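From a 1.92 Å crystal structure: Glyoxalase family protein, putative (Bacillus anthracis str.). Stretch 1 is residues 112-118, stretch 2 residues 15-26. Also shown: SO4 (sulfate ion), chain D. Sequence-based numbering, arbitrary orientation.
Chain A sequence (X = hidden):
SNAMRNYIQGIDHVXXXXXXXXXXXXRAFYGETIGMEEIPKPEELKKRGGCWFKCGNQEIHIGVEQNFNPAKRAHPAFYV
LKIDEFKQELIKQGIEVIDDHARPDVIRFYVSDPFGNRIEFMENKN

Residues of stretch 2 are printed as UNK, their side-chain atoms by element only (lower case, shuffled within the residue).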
# COMPACT_ATOMS: atom_id res chain seq x y z
N SER A 112 0.51 14.35 4.88
CA SER A 112 -0.64 14.25 4.00
C SER A 112 -0.23 14.71 2.60
O SER A 112 0.45 15.72 2.43
CB SER A 112 -1.79 15.13 4.50
OG SER A 112 -2.27 14.65 5.76
N ASP A 113 -0.66 14.00 1.57
CA ASP A 113 -0.42 14.52 0.20
C ASP A 113 -1.42 15.68 -0.04
O ASP A 113 -2.21 16.03 0.86
CB ASP A 113 -0.50 13.42 -0.89
CG ASP A 113 -1.93 12.88 -1.12
OD1 ASP A 113 -2.91 13.51 -0.64
OD2 ASP A 113 -2.06 11.85 -1.84
N PRO A 114 -1.38 16.32 -1.24
CA PRO A 114 -2.26 17.44 -1.50
C PRO A 114 -3.76 17.07 -1.42
O PRO A 114 -4.58 17.99 -1.29
CB PRO A 114 -1.88 17.82 -2.93
CG PRO A 114 -0.54 17.36 -3.04
CD PRO A 114 -0.52 16.07 -2.41
N PHE A 115 -4.13 15.78 -1.39
CA PHE A 115 -5.56 15.41 -1.48
C PHE A 115 -6.04 14.90 -0.13
O PHE A 115 -7.21 14.54 0.03
CB PHE A 115 -5.78 14.33 -2.55
CG PHE A 115 -4.96 14.57 -3.78
CD1 PHE A 115 -5.22 15.70 -4.60
CD2 PHE A 115 -3.87 13.76 -4.08
CE1 PHE A 115 -4.41 15.99 -5.71
CE2 PHE A 115 -3.02 14.04 -5.23
CZ PHE A 115 -3.29 15.15 -6.01
N GLY A 116 -5.13 14.92 0.85
CA GLY A 116 -5.47 14.56 2.19
C GLY A 116 -5.18 13.09 2.52
O GLY A 116 -5.55 12.65 3.61
N ASN A 117 -4.58 12.33 1.60
CA ASN A 117 -4.14 10.93 1.91
C ASN A 117 -2.90 10.94 2.83
O ASN A 117 -1.95 11.72 2.58
CB ASN A 117 -3.76 10.14 0.65
CG ASN A 117 -4.89 10.04 -0.33
OD1 ASN A 117 -5.95 9.48 -0.03
ND2 ASN A 117 -4.66 10.55 -1.54
N ARG A 118 -2.95 10.14 3.89
CA ARG A 118 -1.78 9.89 4.76
C ARG A 118 -0.74 9.00 4.06
O ARG A 118 -1.08 7.97 3.44
CB ARG A 118 -2.23 9.21 6.02
CG ARG A 118 -1.09 8.79 6.96
CD ARG A 118 -1.66 8.68 8.42
NE ARG A 118 -1.75 10.02 9.01
CZ ARG A 118 -1.93 10.27 10.32
NH1 ARG A 118 -2.08 9.27 11.19
NH2 ARG A 118 -2.01 11.52 10.75
N UNK A 15 -2.11 1.59 -4.94
CA UNK A 15 -2.94 2.53 -5.64
C UNK A 15 -3.49 3.52 -4.62
O UNK A 15 -4.18 3.12 -3.69
c UNK A 15 -4.05 1.80 -6.41
n UNK A 15 -6.71 2.55 -8.55
o UNK A 15 -4.59 2.61 -9.22
c UNK A 15 -5.43 2.66 -8.33
c UNK A 15 -5.03 2.86 -6.93
N UNK A 16 -3.18 4.81 -4.78
CA UNK A 16 -3.65 5.92 -3.91
C UNK A 16 -4.68 6.73 -4.71
O UNK A 16 -4.46 7.01 -5.89
c UNK A 16 -2.83 8.12 -2.84
c UNK A 16 -2.44 6.81 -3.56
c UNK A 16 -1.42 6.00 -2.73
N UNK A 17 -5.82 7.04 -4.11
CA UNK A 17 -6.89 7.69 -4.88
C UNK A 17 -6.70 9.21 -4.81
O UNK A 17 -6.04 9.72 -3.88
c UNK A 17 -8.21 7.26 -4.36
N UNK A 18 -7.29 9.91 -5.77
CA UNK A 18 -7.21 11.35 -5.89
C UNK A 18 -8.36 11.80 -6.76
O UNK A 18 -8.96 10.99 -7.49
c UNK A 18 -5.87 11.72 -6.52
N UNK A 19 -8.71 13.09 -6.67
CA UNK A 19 -9.81 13.50 -7.53
C UNK A 19 -9.48 13.69 -9.02
O UNK A 19 -8.31 13.83 -9.41
c UNK A 19 -9.05 15.36 -6.17
c UNK A 19 -8.22 14.16 -5.79
c UNK A 19 -10.24 14.85 -6.93
N UNK A 20 -10.53 13.80 -9.84
CA UNK A 20 -10.32 14.12 -11.26
C UNK A 20 -9.52 15.43 -11.34
O UNK A 20 -9.78 16.35 -10.57
c UNK A 20 -11.54 14.56 -13.41
c UNK A 20 -11.68 14.28 -11.94
c UNK A 20 -12.51 13.01 -11.72
N UNK A 21 -8.58 15.54 -12.27
CA UNK A 21 -7.78 16.75 -12.43
C UNK A 21 -6.56 16.82 -11.53
O UNK A 21 -5.90 17.84 -11.49
N UNK A 22 -6.23 15.74 -10.84
CA UNK A 22 -5.20 15.77 -9.78
C UNK A 22 -3.75 15.83 -10.29
O UNK A 22 -2.83 16.02 -9.46
c UNK A 22 -5.31 14.51 -8.91
s UNK A 22 -4.96 13.00 -9.91
N UNK A 23 -3.54 15.62 -11.60
CA UNK A 23 -2.20 15.26 -12.11
C UNK A 23 -1.15 16.30 -11.80
O UNK A 23 -0.03 15.95 -11.43
c UNK A 23 -4.54 13.91 -14.15
c UNK A 23 -3.03 13.70 -14.01
o UNK A 23 -5.04 15.02 -13.90
o UNK A 23 -5.23 12.93 -14.50
c UNK A 23 -2.25 14.96 -13.61
N UNK A 24 -1.48 17.58 -11.93
CA UNK A 24 -0.50 18.64 -11.69
C UNK A 24 -0.03 18.62 -10.22
O UNK A 24 1.19 18.56 -9.93
o UNK A 24 -0.99 22.75 -14.32
c UNK A 24 -0.34 20.87 -12.93
c UNK A 24 -1.10 22.17 -13.20
o UNK A 24 -1.84 22.61 -12.27
c UNK A 24 -1.12 20.00 -12.00
N UNK A 25 -1.01 18.64 -9.32
CA UNK A 25 -0.75 18.59 -7.87
C UNK A 25 -0.05 17.31 -7.43
O UNK A 25 0.82 17.33 -6.56
c UNK A 25 -2.39 20.18 -6.86
o UNK A 25 -3.19 20.96 -4.74
o UNK A 25 -4.59 19.79 -6.02
c UNK A 25 -3.47 20.33 -5.80
c UNK A 25 -2.05 18.76 -7.08
N UNK A 26 -0.40 16.18 -8.04
CA UNK A 26 0.25 14.91 -7.72
C UNK A 26 1.74 14.93 -8.12
O UNK A 26 2.62 14.50 -7.33
c UNK A 26 -0.49 13.76 -8.42
S SO4 D . -3.81 10.69 14.26
O1 SO4 D . -2.44 10.83 13.81
O2 SO4 D . -4.13 9.33 14.66
O3 SO4 D . -3.93 11.60 15.40
O4 SO4 D . -4.76 11.11 13.26
O HOH W 1 -6.23 7.04 -1.22

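Position 15 carries three side-chain carbons in an unbranched run, the third bearing one oxygen and one nitrogen. That is a terminal amide, and the residue is Gln 15; its side chain stays 9.4 Å or more from every atom of stretch 1, out of reach.

At position 16 one carbon carries two more and CA to CB points toward stretch 1. One branch carbon lies 3.3 Å from Asn 117 ND2 and 3.9 Å from Asp 113 OD2. Three carbons forked at CB make Val 16, chi1 near t.

Position 17 has a single side-chain carbon, directed sideways, so it is Ala 17. Its backbone does the work: Asn 117 ND2 donates to Ala 17 O at 2.8 Å with an N-H...acceptor angle of 150°, and water 1 accepts from Ala 17 N at 2.9 Å while donating to Asn 117 OD1 at 2.7 Å.

Position 18 again shows one carbon, now pointing toward stretch 1. This CB sits 3.8 Å from Phe 115 CD2 and 4.0 Å from the ring centroid, 19° off the normal, a CH-pi contact over one face. The residue is Ala 18.

At position 19 three carbons close a ring onto the backbone N, and the ring carbon bonded to N lies 3.6 Å from Phe 115 CD1, oblique to the aromatic ring. The residue is Pro 19.

Position 20 has one carbon carrying two, hence Val 20, exposed and out of reach. Position 21 has no side-chain atoms and phi/psi of 86/9, where a CB would jam against the preceding carbonyl O; it is Gly 21, inside the type II turn that runs from Pro 19 to the next position.

Position 22 shows one carbon and then one sulfur. The CB is 3.6 Å from Phe 115 CZ, and the sulfur lies 5.4 Å from the centroid of the Phe 115 ring, 35° off its normal. This is Cys 22, whose N closes the turn with a weak bond to Pro 19 O at 3.2 Å.

Positions 23 and 24 each have three carbons ending in two oxygens: Glu 23, directed away, and Glu 24, directed sideways, neither touching stretch 1. Position 25 repeats that composition but points toward stretch 1; one terminal oxygen is 3.9 Å from Pro 114 CB, the other 3.8 Å from Phe 115 CE1. It is Glu 25.

Position 26 has one side-chain carbon, directed sideways; this CB is 3.9 Å from Phe 115 CZ, and the backbone N is 3.7 Å from the same CZ, at the ring edge. It is Ala 26, whose N donates to Cys 22 O at 2.8 Å.

The contact buries 384 Å² and combines an aromatic plug with a polar anchor. Phe 115, with 121 Å² covered, fits among strand, turn and helix. Asp 113 prepares the anchor: its OD1 accepts from Phe 115 N at 2.7 Å and Asn 117 N at 3.0 Å, while its OD2 accepts from Asn 117 ND2 at 2.9 Å. The same amide nitrogen reaches Ala 17 O, joining Asn 117, just after the type I turn from Asp 113 to Gly 116, to the strand of stretch 2.

Stretch 2 (15-26) QVAAPVGCEEEA
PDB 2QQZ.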